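Local coordinates for protein DMATS type aromatic prenyltransferase (Streptomyces coelicolor, PDB 6ZS0) that probably transfers a dimethylallyl group to the five-position of the indole ring of tryptophan, as an aromatic prenyltransferase of the DMATS type, at residues L91-V102 against L124-L134; G234-P242 against L288-H296. All coordinates share one frame; numbering follows the deposited sequence. Where two conformers were deposited one is given.

Contact 1: L91-V102 against L124-L134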
ATOM      1  N   LEU A  91      -5.823  16.985 -11.030  1.00 17.38           N
ATOM      2  CA  LEU A  91      -5.412  16.442  -9.725  1.00 16.84           C
ATOM      3  C   LEU A  91      -6.280  17.066  -8.608  1.00 16.52           C
ATOM      4  O   LEU A  91      -6.614  16.349  -7.623  1.00 15.93           O
ATOM      5  CB  LEU A  91      -3.924  16.691  -9.565  1.00 17.31           C
ATOM      6  CG  LEU A  91      -3.262  16.014  -8.398  1.00 17.88           C
ATOM      7  CD1 LEU A  91      -3.536  14.508  -8.416  1.00 17.46           C
ATOM      8  CD2 LEU A  91      -1.774  16.299  -8.440  1.00 18.27           C
ATOM      9  N   ALA A  92      -6.658  18.330  -8.720  1.00 16.45           N
ATOM     10  CA  ALA A  92      -7.560  18.969  -7.752  1.00 16.57           C
ATOM     11  C   ALA A  92      -8.891  18.215  -7.704  1.00 16.35           C
ATOM     12  O   ALA A  92      -9.372  17.910  -6.571  1.00 15.86           O
ATOM     13  CB  ALA A  92      -7.751  20.414  -8.104  1.00 17.21           C
ATOM     14  N   ASP A  93      -9.480  17.889  -8.847  1.00 16.74           N
ATOM     15  CA  ASP A  93     -10.787  17.188  -8.833  1.00 17.14           C
ATOM     16  C   ASP A  93     -10.572  15.733  -8.406  1.00 15.60           C
ATOM     17  O   ASP A  93     -11.471  15.164  -7.799  1.00 14.60           O
ATOM     18  CB  ASP A  93     -11.520  17.305 -10.150  1.00 19.20           C
ATOM     19  CG  ASP A  93     -12.235  18.638 -10.307  1.00 21.56           C
ATOM     20  OD1 ASP A  93     -12.264  19.430  -9.329  1.00 24.26           O
ATOM     21  OD2 ASP A  93     -12.787  18.836 -11.376  1.00 25.02           O
ATOM     22  N   ASN A  94      -9.395  15.169  -8.679  1.00 14.46           N
ATOM     23  CA  ASN A  94      -9.038  13.812  -8.219  1.00 14.06           C
ATOM     24  C   ASN A  94      -9.114  13.811  -6.679  1.00 13.71           C
ATOM     25  O   ASN A  94      -9.776  12.927  -6.090  1.00 13.58           O
ATOM     26  CB  ASN A  94      -7.662  13.444  -8.769  1.00 14.06           C
ATOM     27  CG  ASN A  94      -7.155  12.075  -8.353  1.00 14.15           C
ATOM     28  OD1 ASN A  94      -7.215  11.702  -7.179  1.00 14.09           O
ATOM     29  ND2 ASN A  94      -6.656  11.323  -9.316  1.00 15.12           N
ATOM     30  N   GLY A  95      -8.464  14.772  -6.057  1.00 13.80           N
ATOM     31  CA  GLY A  95      -8.488  14.934  -4.584  1.00 14.15           C
ATOM     32  C   GLY A  95      -9.903  15.125  -4.077  1.00 14.91           C
ATOM     33  O   GLY A  95     -10.254  14.504  -3.055  1.00 14.70           O
ATOM     34  N   ARG A  96     -10.704  15.954  -4.745  0.63 15.71           N
ATOM     35  CA  ARG A  96     -12.091  16.235  -4.278  0.63 16.72           C
ATOM     36  C   ARG A  96     -12.915  14.948  -4.353  0.63 16.16           C
ATOM     37  O   ARG A  96     -13.646  14.632  -3.361  0.63 15.68           O
ATOM     38  CB  ARG A  96     -12.703  17.384  -5.077  0.63 18.36           C
ATOM     39  CG  ARG A  96     -12.127  18.744  -4.724  0.63 20.16           C
ATOM     40  CD  ARG A  96     -12.774  19.854  -5.546  0.63 21.80           C
ATOM     41  NE  ARG A  96     -14.208  19.962  -5.275  0.63 22.95           N
ATOM     42  CZ  ARG A  96     -15.158  20.257  -6.165  0.63 24.10           C
ATOM     43  NH1 ARG A  96     -14.874  20.465  -7.444  0.63 24.97           N
ATOM     44  NH2 ARG A  96     -16.414  20.315  -5.757  0.63 24.85           N
ATOM     45  N   ALA A  97     -12.760  14.187  -5.428  1.00 15.56           N
ATOM     46  CA  ALA A  97     -13.497  12.920  -5.617  1.00 15.63           C
ATOM     47  C   ALA A  97     -13.013  11.926  -4.556  1.00 15.02           C
ATOM     48  O   ALA A  97     -13.866  11.217  -3.968  1.00 15.73           O
ATOM     49  CB  ALA A  97     -13.314  12.398  -7.021  1.00 15.76           C
ATOM     50  N   GLY A  98     -11.711  11.906  -4.281  1.00 14.51           N
ATOM     51  CA  GLY A  98     -11.151  11.033  -3.232  1.00 14.20           C
ATOM     52  C   GLY A  98     -11.740  11.367  -1.875  1.00 14.21           C
ATOM     53  O   GLY A  98     -12.179  10.444  -1.132  1.00 14.27           O
ATOM     54  N   LEU A  99     -11.794  12.650  -1.545  1.00 14.32           N
ATOM     55  CA  LEU A  99     -12.368  13.093  -0.268  1.00 14.90           C
ATOM     56  C   LEU A  99     -13.850  12.725  -0.195  1.00 15.58           C
ATOM     57  O   LEU A  99     -14.305  12.278   0.882  1.00 15.00           O
ATOM     58  CB  LEU A  99     -12.143  14.589  -0.132  1.00 14.96           C
ATOM     59  CG  LEU A  99     -12.671  15.197   1.166  1.00 15.30           C
ATOM     60  CD1 LEU A  99     -12.067  14.512   2.377  1.00 15.56           C
ATOM     61  CD2 LEU A  99     -12.405  16.672   1.188  1.00 15.76           C
ATOM     62  N   GLU A 100     -14.609  12.936  -1.267  0.50 16.10           N
ATOM     63  CA  GLU A 100     -16.058  12.585  -1.296  0.50 16.94           C
ATOM     64  C   GLU A 100     -16.225  11.089  -0.982  0.50 16.69           C
ATOM     65  O   GLU A 100     -17.156  10.721  -0.246  0.50 16.58           O
ATOM     66  CB  GLU A 100     -16.681  12.925  -2.646  0.50 18.19           C
ATOM     67  CG  GLU A 100     -16.788  14.417  -2.892  0.50 19.34           C
ATOM     68  CD  GLU A 100     -17.131  14.799  -4.314  0.50 20.42           C
ATOM     69  OE1 GLU A 100     -17.328  16.028  -4.563  0.50 21.46           O
ATOM     70  OE2 GLU A 100     -17.215  13.876  -5.181  0.50 21.44           O
ATOM     71  N   ALA A 101     -15.366  10.247  -1.545  1.00 16.32           N
ATOM     72  CA  ALA A 101     -15.448   8.773  -1.380  1.00 16.10           C
ATOM     73  C   ALA A 101     -15.222   8.448   0.090  1.00 15.83           C
ATOM     74  O   ALA A 101     -15.993   7.629   0.631  1.00 15.75           O
ATOM     75  CB  ALA A 101     -14.458   8.037  -2.229  1.00 16.07           C
ATOM     76  N   VAL A 102     -14.220   9.069   0.725  1.00 15.35           N
ATOM     77  CA  VAL A 102     -13.938   8.822   2.165  1.00 15.96           C
ATOM     78  C   VAL A 102     -15.128   9.298   2.994  1.00 16.02           C
ATOM     79  O   VAL A 102     -15.523   8.599   3.942  1.00 15.92           O
ATOM     80  CB  VAL A 102     -12.618   9.474   2.599  1.00 16.58           C
ATOM     81  CG1 VAL A 102     -12.391   9.396   4.100  1.00 17.00           C
ATOM     82  CG2 VAL A 102     -11.452   8.845   1.837  1.00 16.87           C
ATOM     83  N   LEU A 124      -4.802  19.179   0.356  1.00 18.79           N
ATOM     84  CA  LEU A 124      -5.712  19.407  -0.803  1.00 20.19           C
ATOM     85  C   LEU A 124      -5.777  20.897  -1.135  1.00 21.29           C
ATOM     86  O   LEU A 124      -6.834  21.528  -1.039  1.00 22.25           O
ATOM     87  CB  LEU A 124      -7.094  18.840  -0.462  1.00 20.80           C
ATOM     88  CG  LEU A 124      -7.154  17.316  -0.275  1.00 21.11           C
ATOM     89  CD1 LEU A 124      -8.578  16.881   0.019  1.00 21.58           C
ATOM     90  CD2 LEU A 124      -6.617  16.552  -1.477  1.00 21.48           C
ATOM     91  N   PRO A 125      -4.640  21.515  -1.500  1.00 21.66           N
ATOM     92  CA  PRO A 125      -4.643  22.901  -1.956  1.00 22.83           C
ATOM     93  C   PRO A 125      -5.062  23.004  -3.419  1.00 24.78           C
ATOM     94  O   PRO A 125      -5.200  21.996  -4.108  1.00 24.25           O
ATOM     95  CB  PRO A 125      -3.172  23.293  -1.806  1.00 22.90           C
ATOM     96  CG  PRO A 125      -2.427  21.993  -2.154  1.00 22.19           C
ATOM     97  CD  PRO A 125      -3.285  20.927  -1.493  1.00 21.59           C
ATOM     98  N   PRO A 126      -5.271  24.221  -3.958  1.00 26.50           N
ATOM     99  CA  PRO A 126      -5.416  24.390  -5.405  1.00 27.80           C
ATOM    100  C   PRO A 126      -4.062  24.183  -6.112  1.00 27.83           C
ATOM    101  O   PRO A 126      -3.043  24.255  -5.481  1.00 30.37           O
ATOM    102  CB  PRO A 126      -5.960  25.826  -5.549  1.00 28.26           C
ATOM    103  CG  PRO A 126      -5.503  26.545  -4.284  1.00 28.42           C
ATOM    104  CD  PRO A 126      -5.408  25.482  -3.211  1.00 27.71           C
ATOM    105  N   ALA A 127      -4.083  23.866  -7.393  1.00 29.12           N
ATOM    106  CA  ALA A 127      -2.872  23.593  -8.200  1.00 28.56           C
ATOM    107  C   ALA A 127      -1.975  22.605  -7.460  1.00 27.16           C
ATOM    108  O   ALA A 127      -0.775  22.845  -7.305  1.00 27.43           O
ATOM    109  CB  ALA A 127      -2.152  24.882  -8.482  1.00 29.68           C
ATOM    110  N   PRO A 128      -2.506  21.455  -6.990  1.00 25.24           N
ATOM    111  CA  PRO A 128      -1.678  20.446  -6.341  1.00 24.52           C
ATOM    112  C   PRO A 128      -0.682  19.828  -7.320  1.00 24.01           C
ATOM    113  O   PRO A 128      -0.975  19.731  -8.510  1.00 23.44           O
ATOM    114  CB  PRO A 128      -2.690  19.387  -5.887  1.00 23.92           C
ATOM    115  CG  PRO A 128      -3.797  19.512  -6.887  1.00 24.22           C
ATOM    116  CD  PRO A 128      -3.909  21.015  -7.095  1.00 24.69           C
ATOM    117  N   GLN A 129       0.460  19.420  -6.801  1.00 23.60           N
ATOM    118  CA  GLN A 129       1.493  18.680  -7.547  1.00 24.29           C
ATOM    119  C   GLN A 129       1.348  17.192  -7.241  1.00 22.33           C
ATOM    120  O   GLN A 129       0.818  16.841  -6.154  1.00 21.57           O
ATOM    121  CB  GLN A 129       2.853  19.264  -7.207  1.00 26.91           C
ATOM    122  CG  GLN A 129       2.909  20.733  -7.586  1.00 29.53           C
ATOM    123  CD  GLN A 129       4.260  21.357  -7.381  1.00 31.94           C
ATOM    124  OE1 GLN A 129       5.294  20.781  -7.735  1.00 35.56           O
ATOM    125  NE2 GLN A 129       4.251  22.553  -6.814  1.00 32.78           N
ATOM    126  N   GLY A 130       1.756  16.362  -8.193  1.00 21.59           N
ATOM    127  CA  GLY A 130       1.617  14.896  -8.137  1.00 20.29           C
ATOM    128  C   GLY A 130       2.563  14.333  -7.093  1.00 19.66           C
ATOM    129  O   GLY A 130       3.265  15.080  -6.405  1.00 20.38           O
ATOM    130  N   PRO A 131       2.700  13.008  -6.999  1.00 18.41           N
ATOM    131  CA  PRO A 131       2.025  12.053  -7.893  1.00 17.85           C
ATOM    132  C   PRO A 131       0.633  11.530  -7.496  1.00 16.56           C
ATOM    133  O   PRO A 131       0.070  10.716  -8.212  1.00 17.66           O
ATOM    134  CB  PRO A 131       3.037  10.900  -7.842  1.00 18.04           C
ATOM    135  CG  PRO A 131       3.519  10.945  -6.435  1.00 18.06           C
ATOM    136  CD  PRO A 131       3.714  12.397  -6.151  1.00 18.56           C
ATOM    137  N   LEU A 132       0.095  11.996  -6.382  1.00 14.81           N
ATOM    138  CA  LEU A 132      -1.245  11.609  -5.903  1.00 13.77           C
ATOM    139  C   LEU A 132      -1.849  12.784  -5.154  1.00 13.04           C
ATOM    140  O   LEU A 132      -1.093  13.702  -4.734  1.00 12.76           O
ATOM    141  CB  LEU A 132      -1.160  10.348  -5.017  1.00 13.39           C
ATOM    142  CG  LEU A 132      -0.713  10.546  -3.562  1.00 13.49           C
ATOM    143  CD1 LEU A 132      -1.225   9.422  -2.633  1.00 13.44           C
ATOM    144  CD2 LEU A 132       0.786  10.648  -3.484  1.00 13.79           C
ATOM    145  N   ALA A 133      -3.171  12.757  -4.984  1.00 12.63           N
ATOM    146  CA  ALA A 133      -3.930  13.630  -4.072  1.00 12.39           C
ATOM    147  C   ALA A 133      -4.460  12.830  -2.881  1.00 12.18           C
ATOM    148  O   ALA A 133      -4.336  13.301  -1.760  1.00 12.72           O
ATOM    149  CB  ALA A 133      -5.048  14.316  -4.820  1.00 12.63           C
ATOM    150  N   LEU A 134      -5.053  11.666  -3.117  1.00 11.85           N
ATOM    151  CA  LEU A 134      -5.685  10.891  -2.018  1.00 11.95           C
ATOM    152  C   LEU A 134      -5.890   9.468  -2.471  1.00 11.91           C
ATOM    153  O   LEU A 134      -6.561   9.235  -3.496  1.00 12.15           O
ATOM    154  CB  LEU A 134      -7.018  11.530  -1.616  1.00 12.21           C
ATOM    155  CG  LEU A 134      -7.658  10.960  -0.344  1.00 12.40           C
ATOM    156  CD1 LEU A 134      -8.476  12.044   0.339  1.00 12.87           C
ATOM    157  CD2 LEU A 134      -8.500   9.707  -0.646  1.00 12.45           C
TER
HETATM  158  O   HOH W   1      -8.535  10.141  -5.162  1.00 11.96           O
HETATM  159  O   HOH W   2      -4.900  10.832  -6.033  1.00 13.33           O

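Contact 2: G234-P242 against L288-H296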
ATOM      1  N   GLY A 234      18.335  -9.207   7.942  1.00 25.36           N
ATOM      2  CA  GLY A 234      17.973 -10.507   7.360  1.00 26.10           C
ATOM      3  C   GLY A 234      16.898 -10.335   6.303  1.00 24.67           C
ATOM      4  O   GLY A 234      17.016 -10.912   5.211  1.00 25.16           O
ATOM      5  N   PHE A 235      15.894  -9.534   6.607  1.00 23.81           N
ATOM      6  CA  PHE A 235      14.749  -9.327   5.703  1.00 22.56           C
ATOM      7  C   PHE A 235      15.272  -8.584   4.477  1.00 21.16           C
ATOM      8  O   PHE A 235      14.956  -8.992   3.346  1.00 21.44           O
ATOM      9  CB  PHE A 235      13.636  -8.562   6.401  1.00 22.36           C
ATOM     10  CG  PHE A 235      12.648  -7.960   5.451  1.00 21.45           C
ATOM     11  CD1 PHE A 235      11.739  -8.766   4.783  1.00 21.86           C
ATOM     12  CD2 PHE A 235      12.646  -6.606   5.207  1.00 20.87           C
ATOM     13  CE1 PHE A 235      10.855  -8.215   3.873  1.00 21.30           C
ATOM     14  CE2 PHE A 235      11.725  -6.059   4.334  1.00 20.34           C
ATOM     15  CZ  PHE A 235      10.835  -6.864   3.676  1.00 20.42           C
ATOM     16  N   PHE A 236      16.035  -7.518   4.699  1.00 20.83           N
ATOM     17  CA  PHE A 236      16.633  -6.719   3.600  1.00 20.60           C
ATOM     18  C   PHE A 236      17.348  -7.674   2.632  1.00 21.27           C
ATOM     19  O   PHE A 236      17.147  -7.595   1.419  1.00 21.05           O
ATOM     20  CB  PHE A 236      17.565  -5.639   4.145  1.00 20.53           C
ATOM     21  CG  PHE A 236      18.267  -4.819   3.082  1.00 20.04           C
ATOM     22  CD1 PHE A 236      17.868  -3.518   2.781  1.00 20.09           C
ATOM     23  CD2 PHE A 236      19.381  -5.319   2.433  1.00 20.61           C
ATOM     24  CE1 PHE A 236      18.547  -2.775   1.817  1.00 19.80           C
ATOM     25  CE2 PHE A 236      20.032  -4.588   1.454  1.00 20.68           C
ATOM     26  CZ  PHE A 236      19.618  -3.311   1.159  1.00 19.92           C
ATOM     27  N   ARG A 237      18.192  -8.560   3.152  1.00 23.46           N
ATOM     28  CA  ARG A 237      19.024  -9.436   2.298  1.00 25.14           C
ATOM     29  C   ARG A 237      18.164 -10.479   1.585  1.00 24.79           C
ATOM     30  O   ARG A 237      18.430 -10.746   0.398  1.00 25.17           O
ATOM     31  CB  ARG A 237      20.125 -10.098   3.131  1.00 27.80           C
ATOM     32  CG  ARG A 237      21.164  -9.112   3.639  1.00 29.58           C
ATOM     33  CD  ARG A 237      22.411  -9.802   4.144  1.00 32.33           C
ATOM     34  NE  ARG A 237      23.511  -8.845   4.144  1.00 34.21           N
ATOM     35  CZ  ARG A 237      23.869  -8.079   5.171  1.00 35.13           C
ATOM     36  NH1 ARG A 237      23.236  -8.163   6.333  1.00 37.06           N
ATOM     37  NH2 ARG A 237      24.867  -7.225   5.031  1.00 36.20           N
ATOM     38  N   THR A 238      17.175 -11.056   2.264  1.00 24.82           N
ATOM     39  CA  THR A 238      16.293 -12.084   1.658  1.00 25.30           C
ATOM     40  C   THR A 238      15.501 -11.445   0.516  1.00 24.20           C
ATOM     41  O   THR A 238      15.419 -12.051  -0.550  1.00 25.49           O
ATOM     42  CB  THR A 238      15.369 -12.738   2.684  1.00 26.38           C
ATOM     43  OG1 THR A 238      16.196 -13.355   3.677  1.00 27.91           O
ATOM     44  CG2 THR A 238      14.436 -13.759   2.064  1.00 26.95           C
ATOM     45  N   ALA A 239      14.938 -10.270   0.747  1.00 23.40           N
ATOM     46  CA  ALA A 239      14.002  -9.624  -0.197  1.00 22.78           C
ATOM     47  C   ALA A 239      14.775  -9.142  -1.423  1.00 22.95           C
ATOM     48  O   ALA A 239      14.310  -9.312  -2.543  1.00 22.66           O
ATOM     49  CB  ALA A 239      13.283  -8.488   0.494  1.00 22.03           C
ATOM     50  N   ALA A 240      15.927  -8.536  -1.199  1.00 23.28           N
ATOM     51  CA  ALA A 240      16.656  -7.792  -2.242  1.00 24.67           C
ATOM     52  C   ALA A 240      17.451  -8.736  -3.148  1.00 26.16           C
ATOM     53  O   ALA A 240      17.710  -8.341  -4.274  1.00 27.29           O
ATOM     54  CB  ALA A 240      17.511  -6.753  -1.598  1.00 24.85           C
ATOM     55  N   GLY A 241      17.825  -9.939  -2.695  1.00 28.26           N
ATOM     56  CA  GLY A 241      18.659 -10.838  -3.514  1.00 30.64           C
ATOM     57  C   GLY A 241      19.835 -10.056  -4.121  1.00 32.68           C
ATOM     58  O   GLY A 241      20.689  -9.586  -3.359  1.00 31.99           O
ATOM     59  N   PRO A 242      19.886  -9.839  -5.477  1.00 34.15           N
ATOM     60  CA  PRO A 242      21.013  -9.151  -6.144  1.00 34.90           C
ATOM     61  C   PRO A 242      21.197  -7.643  -5.866  1.00 35.07           C
ATOM     62  O   PRO A 242      22.298  -7.137  -6.050  1.00 35.80           O
ATOM     63  CB  PRO A 242      20.688  -9.304  -7.649  1.00 35.77           C
ATOM     64  CG  PRO A 242      19.189  -9.455  -7.684  1.00 35.69           C
ATOM     65  CD  PRO A 242      18.875 -10.278  -6.447  1.00 34.26           C
ATOM     66  N   LEU A 288       8.114 -14.985  -5.138  1.00 21.83           N
ATOM     67  CA  LEU A 288       7.309 -15.895  -4.292  1.00 23.15           C
ATOM     68  C   LEU A 288       8.259 -16.705  -3.397  1.00 23.05           C
ATOM     69  O   LEU A 288       7.983 -16.839  -2.175  1.00 22.79           O
ATOM     70  CB  LEU A 288       6.426 -16.796  -5.170  1.00 24.63           C
ATOM     71  CG  LEU A 288       5.273 -17.504  -4.442  1.00 26.28           C
ATOM     72  CD1 LEU A 288       4.261 -16.509  -3.900  1.00 26.70           C
ATOM     73  CD2 LEU A 288       4.541 -18.477  -5.358  1.00 26.56           C
ATOM     74  N   ALA A 289       9.358 -17.188  -3.964  1.00 22.98           N
ATOM     75  CA  ALA A 289      10.358 -17.976  -3.216  1.00 23.05           C
ATOM     76  C   ALA A 289      10.939 -17.127  -2.061  1.00 22.55           C
ATOM     77  O   ALA A 289      10.997 -17.620  -0.896  1.00 22.45           O
ATOM     78  CB  ALA A 289      11.413 -18.479  -4.166  1.00 23.28           C
ATOM     79  N   ARG A 290      11.307 -15.873  -2.336  1.00 22.02           N
ATOM     80  CA  ARG A 290      11.861 -14.960  -1.307  1.00 22.00           C
ATOM     81  C   ARG A 290      10.790 -14.639  -0.274  1.00 21.95           C
ATOM     82  O   ARG A 290      11.081 -14.670   0.915  1.00 21.80           O
ATOM     83  CB  ARG A 290      12.367 -13.669  -1.945  1.00 21.98           C
ATOM     84  CG  ARG A 290      13.566 -13.877  -2.847  1.00 22.56           C
ATOM     85  CD  ARG A 290      14.081 -12.592  -3.445  1.00 22.37           C
ATOM     86  NE  ARG A 290      14.998 -12.810  -4.545  1.00 22.57           N
ATOM     87  CZ  ARG A 290      15.511 -11.838  -5.291  1.00 22.45           C
ATOM     88  NH1 ARG A 290      15.256 -10.567  -5.003  1.00 21.86           N
ATOM     89  NH2 ARG A 290      16.292 -12.133  -6.310  1.00 22.84           N
ATOM     90  N   ALA A 291       9.562 -14.347  -0.703  1.00 21.77           N
ATOM     91  CA  ALA A 291       8.469 -14.102   0.257  1.00 22.47           C
ATOM     92  C   ALA A 291       8.304 -15.311   1.177  1.00 23.17           C
ATOM     93  O   ALA A 291       8.094 -15.118   2.411  1.00 23.76           O
ATOM     94  CB  ALA A 291       7.208 -13.812  -0.478  1.00 22.27           C
ATOM     95  N   SER A 292       8.357 -16.510   0.604  1.00 23.57           N
ATOM     96  CA  SER A 292       8.152 -17.770   1.365  1.00 24.47           C
ATOM     97  C   SER A 292       9.256 -17.902   2.424  1.00 25.05           C
ATOM     98  O   SER A 292       8.941 -18.269   3.562  1.00 26.09           O
ATOM     99  CB  SER A 292       8.073 -18.941   0.436  1.00 24.52           C
ATOM    100  OG  SER A 292       6.937 -18.844  -0.408  1.00 24.37           O
ATOM    101  N   THR A 293      10.498 -17.568   2.085  1.00 25.60           N
ATOM    102  CA  THR A 293      11.657 -17.576   3.026  1.00 26.10           C
ATOM    103  C   THR A 293      11.409 -16.587   4.172  1.00 26.30           C
ATOM    104  O   THR A 293      11.634 -16.949   5.333  1.00 26.31           O
ATOM    105  CB  THR A 293      12.974 -17.275   2.313  1.00 26.64           C
ATOM    106  OG1 THR A 293      13.139 -18.265   1.298  1.00 27.37           O
ATOM    107  CG2 THR A 293      14.159 -17.271   3.258  1.00 26.77           C
ATOM    108  N   VAL A 294      10.956 -15.376   3.878  1.00 25.15           N
ATOM    109  CA  VAL A 294      10.693 -14.351   4.931  1.00 25.77           C
ATOM    110  C   VAL A 294       9.604 -14.865   5.872  1.00 26.71           C
ATOM    111  O   VAL A 294       9.742 -14.718   7.113  1.00 27.45           O
ATOM    112  CB  VAL A 294      10.297 -12.998   4.322  1.00 25.61           C
ATOM    113  CG1 VAL A 294       9.901 -12.006   5.407  1.00 25.50           C
ATOM    114  CG2 VAL A 294      11.424 -12.436   3.457  1.00 25.82           C
ATOM    115  N   LEU A 295       8.534 -15.415   5.311  1.00 27.07           N
ATOM    116  CA  LEU A 295       7.409 -15.928   6.113  1.00 26.67           C
ATOM    117  C   LEU A 295       7.925 -17.037   7.040  1.00 27.88           C
ATOM    118  O   LEU A 295       7.648 -16.971   8.284  1.00 27.76           O
ATOM    119  CB  LEU A 295       6.313 -16.424   5.172  1.00 26.78           C
ATOM    120  CG  LEU A 295       5.504 -15.326   4.493  1.00 26.33           C
ATOM    121  CD1 LEU A 295       4.649 -15.918   3.381  1.00 26.55           C
ATOM    122  CD2 LEU A 295       4.630 -14.597   5.504  1.00 26.56           C
ATOM    123  N   HIS A 296       8.694 -17.971   6.492  1.00 28.40           N
ATOM    124  CA  HIS A 296       9.250 -19.119   7.265  1.00 30.82           C
ATOM    125  C   HIS A 296      10.122 -18.596   8.420  1.00 32.73           C
ATOM    126  O   HIS A 296      10.007 -19.147   9.554  1.00 34.09           O
ATOM    127  CB  HIS A 296       9.976 -20.085   6.325  1.00 30.38           C
ATOM    128  CG  HIS A 296       9.057 -20.815   5.398  1.00 30.20           C
ATOM    129  ND1 HIS A 296       9.516 -21.492   4.280  1.00 30.08           N
ATOM    130  CD2 HIS A 296       7.719 -20.930   5.377  1.00 30.36           C
ATOM    131  CE1 HIS A 296       8.516 -22.024   3.645  1.00 29.54           C
ATOM    132  NE2 HIS A 296       7.391 -21.701   4.295  1.00 30.98           N
TER

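Contact 1: L91-V102 against L124-L134
G95 and A133 bring the two backbones closest, with CA atoms 4.8 Å apart. Segment 91-102 is the first part of helix 91-109. Segment 124-134 is the loop between helix 120-123 and strand 135-139, and a cis peptide bond precedes P131. The close approach involves G95 and G98. A133 CB sits 3.5 Å from G95 CA. L124 CD2 lies 4.0 Å from G95 CA, against the bare glycine backbone. At G98 the bare backbone takes the branched end of L134. L134 CD2 lies 3.8 Å from G98 O, and CD1 reaches toward L99 N. V102 CG2 touches L134 CD2 from the next turn.

At the start of the helix, L91 and P128 lie alongside each other, pointing opposite ways. L91 CG meets P128 CG at 3.8 Å. The CG of L91 is anti to the backbone N (chi1 -170°), and this turns it to the loop. There CD2 packs on the peptide between Q129 and G130, while CD1 reaches A133. The proline ring also covers A92, with CD against CB. L99 CD2 meets L124 CD1 at 4.0 Å.

The direct contacts are van der Waals, methyl groups against side chains and backbone. Water supplies the polar link. N94 OD1 is within hydrogen-bonding distance of two waters. One water also lies 2.7 Å from L134 O and can link the two. The other accepts from A133 N at 2.8 Å. Through these waters N94 probably links the helix to the backbone of A133 and L134.

L134 and V102 also touch V150 of strand 147-152, and L99 and V102 touch L116 of helix 114-117. Here an outer helix packs on the loop that leads into a strand of the protein's ABBA barrel, in which helices surround a closed antiparallel sheet.

Contact 2: G234-P242 against L288-H296
R290 reaches across to the C-terminal end of helix 229-240. Its NH1 donates to A239 O at 2.9 Å, with an N-H...O angle of 151°. The oxygen lies near the guanidinium plane, but the donor stands above the plane of the carbonyl. G241 CA lies over one face of the guanidinium, 3.6 Å above the plane and offset toward the rim. P242 CD approaches NH2 obliquely. The aliphatic part of R290 runs past T238 O, which is 3.2 Å from R290 CD. The chain is extended from CG to NE, and this carries the charged end beyond T238 to the last turn. A cation beside carbonyls at a helix C-terminus probably gains from the helix dipole.

Farther along, the contact is apolar. T238 CG2 meets V294 CG2 at 3.6 Å and also touches T293 CG2. V294 CG1 comes to the edge of the F235 ring, near its plane, 3.8 Å from F235 CD1.

Several features position these groups. T238 OG1 donates to G234 O at 3.0 Å, on the face of that carbonyl opposite T238 N. OG1 sits beside the backbone N (chi1 -60°), which leaves CG2 anti to that N, on the side of T293 and V294. G241 leaves the helix with positive phi, and the guanidinium lies against its CA. R290 NH2 itself donates to Y280 O, and E286 gives it a long, weak ion pair.

The axes of 234-240 and 288-296 approach to 8.9 Å, and their directions differ by 159°, so the two run nearly antiparallel. Inward, F235, A291 and L288 touch L329, L327 and I324 of strand 324-332. Helix 303-312 meets the 284-297 helix through L288, A291 and S292, while helix 214-217 meets F236 and R237.

Contacts 1 and 2 lie on opposite sides of the chain's centre, with their own centres about 36 Å apart. They do not touch and share no helix or loop. Both are partly buried and belong to the outer layer around the same barrel. Contact 1 joins a helix to a strand-leading loop and buries more surface, 525 Å² against 346 Å². Contact 2 pairs two helices. Glycine allows close approach in both, beneath methyl groups in contact 1 and beside a guanidinium in contact 2. Polar linkage differs too: contact 1 relies on bridging water, while contact 2 has a direct arginine bond at a helix end.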